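Local coordinates for 2-aminomuconate 6-semialdehyde dehydrogenase (Burkholderia cenocepacia, PDB 4U3W), which probably catalyses the NAD(P)+-dependent oxidation of 2-aminomuconate 6-semialdehyde to 2-aminomuconate, at residues His240-Ala245 and Val266-Ser270; Val269-Gly275 and Leu479-Glu485. All coordinates share one frame; numbering follows the deposited sequence.

Contact 1 (His240-Ala245 and Val266-Ser270); sequences HPDISA and VKEVS
K267 reaches across to the loop 240-245 and ends between two of its backbone carbonyls. Its NZ donates to P241 O at 2.8 Å and to I243 O at 2.8 Å, but from different directions: it sits almost on the extension of the I243 carbonyl bond, whereas over P241 it stands well above the carbonyl plane. A bend at chi2 (-55°) turns the chain toward the loop, and the extended remainder carries the ammonium to it. On the way the aliphatic part runs alongside the I243 carbonyl, with K267 CD 3.2 Å from I243 O, and CE lies loosely beside CG1 of the same isoleucine.

The backbone contact is slighter. A245 and E268 form a parallel bridge in which E268 N gives S244 O a weak 3.3 Å hydrogen bond, and A245 CA makes a C-H contact with E268 O at 3.2 Å. Their side chains leave the same face of the sheet, bringing A245 CB within 3.8 Å of E268 CB. Beyond CB the E268 chain bends away, and its OE1 accepts V269 N through the anti lone pair.

Within the loop, H240 to I243 is a type I turn. D242 N donates to H240 ND1 at 2.9 Å, nearly straight and in the ring plane, while the CD of P241 covers part of one ring face. The opposite ring nitrogen, NE2, bonds to D62, and S244 OG is held by L163 and V165 of strand 153-169.

Two carbonyl oxygens, and no carboxylate from either segment, thus take the lysine ammonium. The positive charge is probably stabilised by both carbonyl dipoles, and the lysine ties the turn that leads into strand 245-249 to the start of strand 268-272.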
loop_
_atom_site.group_PDB
_atom_site.type_symbol
_atom_site.label_atom_id
_atom_site.label_comp_id
_atom_site.label_asym_id
_atom_site.label_seq_id
_atom_site.Cartn_x
_atom_site.Cartn_y
_atom_site.Cartn_z
ATOM N N HIS A 240 31.270 -3.949 -17.726
ATOM C CA HIS A 240 32.068 -4.482 -16.609
ATOM C C HIS A 240 31.351 -5.641 -15.883
ATOM O O HIS A 240 30.187 -5.538 -15.512
ATOM C CB HIS A 240 32.406 -3.416 -15.601
ATOM C CG HIS A 240 33.539 -3.811 -14.721
ATOM N ND1 HIS A 240 33.405 -4.738 -13.700
ATOM C CD2 HIS A 240 34.844 -3.451 -14.742
ATOM C CE1 HIS A 240 34.571 -4.890 -13.096
ATOM N NE2 HIS A 240 35.469 -4.149 -13.732
ATOM N N PRO A 241 32.043 -6.761 -15.689
ATOM C CA PRO A 241 31.276 -7.873 -15.131
ATOM C C PRO A 241 30.926 -7.722 -13.638
ATOM O O PRO A 241 30.152 -8.520 -13.140
ATOM C CB PRO A 241 32.186 -9.081 -15.367
ATOM C CG PRO A 241 33.561 -8.513 -15.503
ATOM C CD PRO A 241 33.444 -7.117 -15.997
ATOM N N ASP A 242 31.508 -6.759 -12.929
ATOM C CA ASP A 242 31.235 -6.656 -11.504
ATOM C C ASP A 242 30.262 -5.516 -11.130
ATOM O O ASP A 242 30.060 -5.225 -9.925
ATOM C CB ASP A 242 32.552 -6.478 -10.762
ATOM C CG ASP A 242 33.477 -7.687 -10.941
ATOM O OD1 ASP A 242 32.970 -8.821 -11.033
ATOM O OD2 ASP A 242 34.689 -7.468 -11.073
ATOM N N ILE A 243 29.687 -4.828 -12.120
ATOM C CA ILE A 243 28.624 -3.872 -11.781
ATOM C C ILE A 243 27.359 -4.665 -11.593
ATOM O O ILE A 243 27.221 -5.768 -12.116
ATOM C CB ILE A 243 28.342 -2.804 -12.870
ATOM C CG1 ILE A 243 28.075 -3.528 -14.178
ATOM C CG2 ILE A 243 29.482 -1.833 -12.977
ATOM C CD1 ILE A 243 27.297 -2.755 -15.158
ATOM N N SER A 244 26.417 -4.110 -10.851
ATOM C CA SER A 244 25.162 -4.821 -10.590
ATOM C C SER A 244 24.014 -4.336 -11.501
ATOM O O SER A 244 23.041 -5.043 -11.740
ATOM C CB SER A 244 24.747 -4.606 -9.127
ATOM O OG SER A 244 25.833 -4.886 -8.270
ATOM N N ALA A 245 24.123 -3.111 -11.976
ATOM C CA ALA A 245 23.025 -2.497 -12.730
ATOM C C ALA A 245 23.573 -1.333 -13.516
ATOM O O ALA A 245 24.603 -0.781 -13.116
ATOM C CB ALA A 245 21.929 -1.984 -11.791
ATOM N N VAL A 266 23.525 -10.427 -17.215
ATOM C CA VAL A 266 22.120 -10.247 -16.849
ATOM C C VAL A 266 21.997 -9.123 -15.807
ATOM O O VAL A 266 21.360 -9.275 -14.772
ATOM C CB VAL A 266 21.463 -11.567 -16.284
ATOM C CG1 VAL A 266 19.930 -11.484 -16.457
ATOM C CG2 VAL A 266 22.002 -12.808 -16.974
ATOM N N LYS A 267 22.616 -7.994 -16.103
ATOM C CA LYS A 267 22.591 -6.871 -15.180
ATOM C C LYS A 267 21.232 -6.232 -15.216
ATOM O O LYS A 267 20.587 -6.168 -16.267
ATOM C CB LYS A 267 23.650 -5.816 -15.525
ATOM C CG LYS A 267 25.061 -6.419 -15.660
ATOM C CD LYS A 267 25.476 -7.209 -14.406
ATOM C CE LYS A 267 26.944 -7.675 -14.483
ATOM N NZ LYS A 267 27.389 -8.365 -13.216
ATOM N N GLU A 268 20.810 -5.701 -14.081
ATOM C CA GLU A 268 19.626 -4.846 -14.116
ATOM C C GLU A 268 19.869 -3.608 -14.964
ATOM O O GLU A 268 21.006 -3.128 -15.103
ATOM C CB GLU A 268 19.219 -4.441 -12.702
ATOM C CG GLU A 268 18.179 -5.364 -12.113
ATOM C CD GLU A 268 16.815 -5.054 -12.722
ATOM O OE1 GLU A 268 16.795 -4.401 -13.803
ATOM O OE2 GLU A 268 15.790 -5.430 -12.125
ATOM N N VAL A 269 18.797 -3.126 -15.574
ATOM C CA VAL A 269 18.837 -1.926 -16.386
ATOM C C VAL A 269 17.616 -1.054 -16.114
ATOM O O VAL A 269 16.499 -1.564 -15.959
ATOM C CB VAL A 269 18.882 -2.250 -17.912
ATOM C CG1 VAL A 269 20.300 -2.686 -18.368
ATOM C CG2 VAL A 269 17.865 -3.324 -18.252
ATOM N N SER A 270 17.851 0.246 -16.084
ATOM C CA SER A 270 16.779 1.239 -16.059
ATOM C C SER A 270 17.066 2.309 -17.109
ATOM O O SER A 270 18.088 3.011 -17.040
ATOM C CB SER A 270 16.630 1.858 -14.650
ATOM O OG SER A 270 15.495 2.771 -14.585
#

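Contact 2 (Val269-Gly275 and Leu479-Glu485); sequences VSFELGG and LSGLGRE
F271 and L482 form the antiparallel hydrogen-bonded pair that adds the short strand 481-482 to strand 268-272 of the branched sheet. F271 N donates to L482 O at 3.1 Å, in the carbonyl plane and on a lone pair; the return bond from L482 N to F271 O is 3.2 Å. Next to them E272 faces G481, whose almost fully extended backbone brings its CA to 3.3 Å from F271 O. The F271 and L482 side chains run alongside each other in the same direction, with L482 CD2 3.8 Å from F271 CD2, and helix 252-261 covers both through M259.

The ELGG sequence at 272-275 is a signature of aldehyde dehydrogenases, in many of which its glutamate acts as general base. Here E272 is bound by T249 and W181, and beyond it the backbone is clamped by S480: L273 N reaches S480 O at 2.9 Å from above the carbonyl plane, and S480 OG donates to G274 O at 2.8 Å while also bonding to G435 N.

At the other end, a chi1 of -175° swings S270 OG toward E485, where it donates to the anti lone pair of OE2 at 2.7 Å. T247 shares that oxygen and Y494 binds OE1, fixing the carboxylate; a water joins S270 OG to R484 O.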
loop_
_atom_site.group_PDB
_atom_site.type_symbol
_atom_site.label_atom_id
_atom_site.label_comp_id
_atom_site.label_asym_id
_atom_site.label_seq_id
_atom_site.Cartn_x
_atom_site.Cartn_y
_atom_site.Cartn_z
ATOM N N VAL A 269 18.797 -3.126 -15.574
ATOM C CA VAL A 269 18.837 -1.926 -16.386
ATOM C C VAL A 269 17.616 -1.054 -16.114
ATOM O O VAL A 269 16.499 -1.564 -15.959
ATOM C CB VAL A 269 18.882 -2.250 -17.912
ATOM C CG1 VAL A 269 20.300 -2.686 -18.368
ATOM C CG2 VAL A 269 17.865 -3.324 -18.252
ATOM N N SER A 270 17.851 0.246 -16.084
ATOM C CA SER A 270 16.779 1.239 -16.059
ATOM C C SER A 270 17.066 2.309 -17.109
ATOM O O SER A 270 18.088 3.011 -17.040
ATOM C CB SER A 270 16.630 1.858 -14.650
ATOM O OG SER A 270 15.495 2.771 -14.585
ATOM N N PHE A 271 16.156 2.464 -18.070
ATOM C CA PHE A 271 16.402 3.373 -19.210
ATOM C C PHE A 271 15.359 4.472 -19.354
ATOM O O PHE A 271 14.175 4.195 -19.303
ATOM C CB PHE A 271 16.422 2.601 -20.545
ATOM C CG PHE A 271 17.526 1.620 -20.671
ATOM C CD1 PHE A 271 18.738 1.801 -20.013
ATOM C CD2 PHE A 271 17.344 0.491 -21.461
ATOM C CE1 PHE A 271 19.771 0.859 -20.177
ATOM C CE2 PHE A 271 18.365 -0.455 -21.626
ATOM C CZ PHE A 271 19.583 -0.269 -20.971
ATOM N N GLU A 272 15.800 5.706 -19.558
ATOM C CA GLU A 272 14.909 6.789 -19.936
ATOM C C GLU A 272 15.445 7.325 -21.271
ATOM O O GLU A 272 16.541 7.914 -21.306
ATOM C CB GLU A 272 14.890 7.877 -18.866
ATOM C CG GLU A 272 14.311 7.383 -17.525
ATOM C CD GLU A 272 14.774 8.211 -16.302
ATOM O OE1 GLU A 272 15.598 9.162 -16.463
ATOM O OE2 GLU A 272 14.275 7.939 -15.177
ATOM N N LEU A 273 14.726 7.067 -22.368
ATOM C CA LEU A 273 15.366 7.166 -23.688
ATOM C C LEU A 273 14.704 8.298 -24.525
ATOM O O LEU A 273 14.259 9.315 -23.958
ATOM C CB LEU A 273 15.323 5.820 -24.403
ATOM C CG LEU A 273 15.989 4.639 -23.626
ATOM C CD1 LEU A 273 15.849 3.323 -24.359
ATOM C CD2 LEU A 273 17.460 4.914 -23.317
ATOM N N GLY A 274 14.657 8.151 -25.854
ATOM C CA GLY A 274 14.177 9.266 -26.677
ATOM C C GLY A 274 12.670 9.453 -26.645
ATOM O O GLY A 274 11.934 8.645 -26.042
ATOM N N GLY A 275 12.194 10.544 -27.260
ATOM C CA GLY A 275 10.771 10.726 -27.447
ATOM C C GLY A 275 10.505 11.602 -28.689
ATOM O O GLY A 275 11.401 12.309 -29.174
ATOM N N LEU A 479 9.875 2.412 -27.539
ATOM C CA LEU A 479 11.305 2.778 -27.611
ATOM C C LEU A 479 11.812 3.787 -26.558
ATOM O O LEU A 479 13.024 4.024 -26.481
ATOM C CB LEU A 479 11.664 3.343 -28.987
ATOM C CG LEU A 479 11.806 2.310 -30.093
ATOM C CD1 LEU A 479 12.211 3.049 -31.364
ATOM C CD2 LEU A 479 12.851 1.233 -29.731
ATOM N N SER A 480 10.903 4.394 -25.781
ATOM C CA SER A 480 11.264 5.516 -24.902
ATOM C C SER A 480 11.792 5.106 -23.516
ATOM O O SER A 480 12.114 5.964 -22.683
ATOM C CB SER A 480 10.044 6.466 -24.708
ATOM O OG SER A 480 9.684 7.042 -25.959
ATOM N N GLY A 481 11.841 3.806 -23.255
ATOM C CA GLY A 481 12.346 3.372 -21.962
ATOM C C GLY A 481 12.087 1.939 -21.532
ATOM O O GLY A 481 11.412 1.160 -22.212
ATOM N N LEU A 482 12.651 1.623 -20.369
ATOM C CA LEU A 482 12.530 0.329 -19.713
ATOM C C LEU A 482 12.454 0.651 -18.236
ATOM O O LEU A 482 13.296 1.409 -17.746
ATOM C CB LEU A 482 13.749 -0.558 -20.021
ATOM C CG LEU A 482 13.626 -2.023 -20.443
ATOM C CD1 LEU A 482 12.502 -2.226 -21.462
ATOM C CD2 LEU A 482 14.962 -2.496 -21.011
ATOM N N GLY A 483 11.433 0.130 -17.545
ATOM C CA GLY A 483 11.250 0.380 -16.115
ATOM C C GLY A 483 10.663 1.745 -15.772
ATOM O O GLY A 483 10.425 2.588 -16.650
ATOM N N ARG A 484 10.436 1.945 -14.473
ATOM C CA ARG A 484 9.977 3.203 -13.926
ATOM C C ARG A 484 10.898 3.581 -12.768
ATOM O O ARG A 484 11.404 2.699 -12.053
ATOM C CB ARG A 484 8.500 3.088 -13.439
ATOM C CG ARG A 484 7.465 2.922 -14.601
ATOM C CD ARG A 484 7.369 4.187 -15.484
ATOM N NE ARG A 484 6.335 4.082 -16.532
ATOM C CZ ARG A 484 6.516 3.504 -17.721
ATOM N NH1 ARG A 484 7.710 2.961 -18.042
ATOM N NH2 ARG A 484 5.510 3.464 -18.601
ATOM N N GLU A 485 11.110 4.882 -12.584
ATOM C CA GLU A 485 11.768 5.384 -11.382
ATOM C C GLU A 485 10.821 6.408 -10.750
ATOM O O GLU A 485 9.880 6.872 -11.409
ATOM C CB GLU A 485 13.140 5.989 -11.716
ATOM C CG GLU A 485 14.085 4.942 -12.358
ATOM C CD GLU A 485 15.573 5.295 -12.248
ATOM O OE1 GLU A 485 15.947 6.075 -11.346
ATOM O OE2 GLU A 485 16.368 4.804 -13.100
HETATM O O HOH W 1 13.630 1.021 -13.192
HETATM O O HOH W 2 16.741 5.505 -16.121
HETATM O O HOH W 3 13.392 3.440 -15.795
HETATM O O HOH W 4 11.535 4.256 -18.654
#

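Strand 268-272 runs through both contacts, which share V269 and S270 and have centres about 16 Å apart. Contact 1 joins its start to the loop entering strand 245-249, and contact 2 adds strand 481-482 along its other edge, closer to the middle of the chain (centre about 10 Å away, against about 20 Å). Both border a second subunit: E268 packs on L482 of that subunit, and L482 on its K267, so the two contacts meet crosswise at the interface. Bound magnesium ions lie about 5 Å from the side chain of E268 and about 6 Å from that of L482, while the family signature lies only in contact 2.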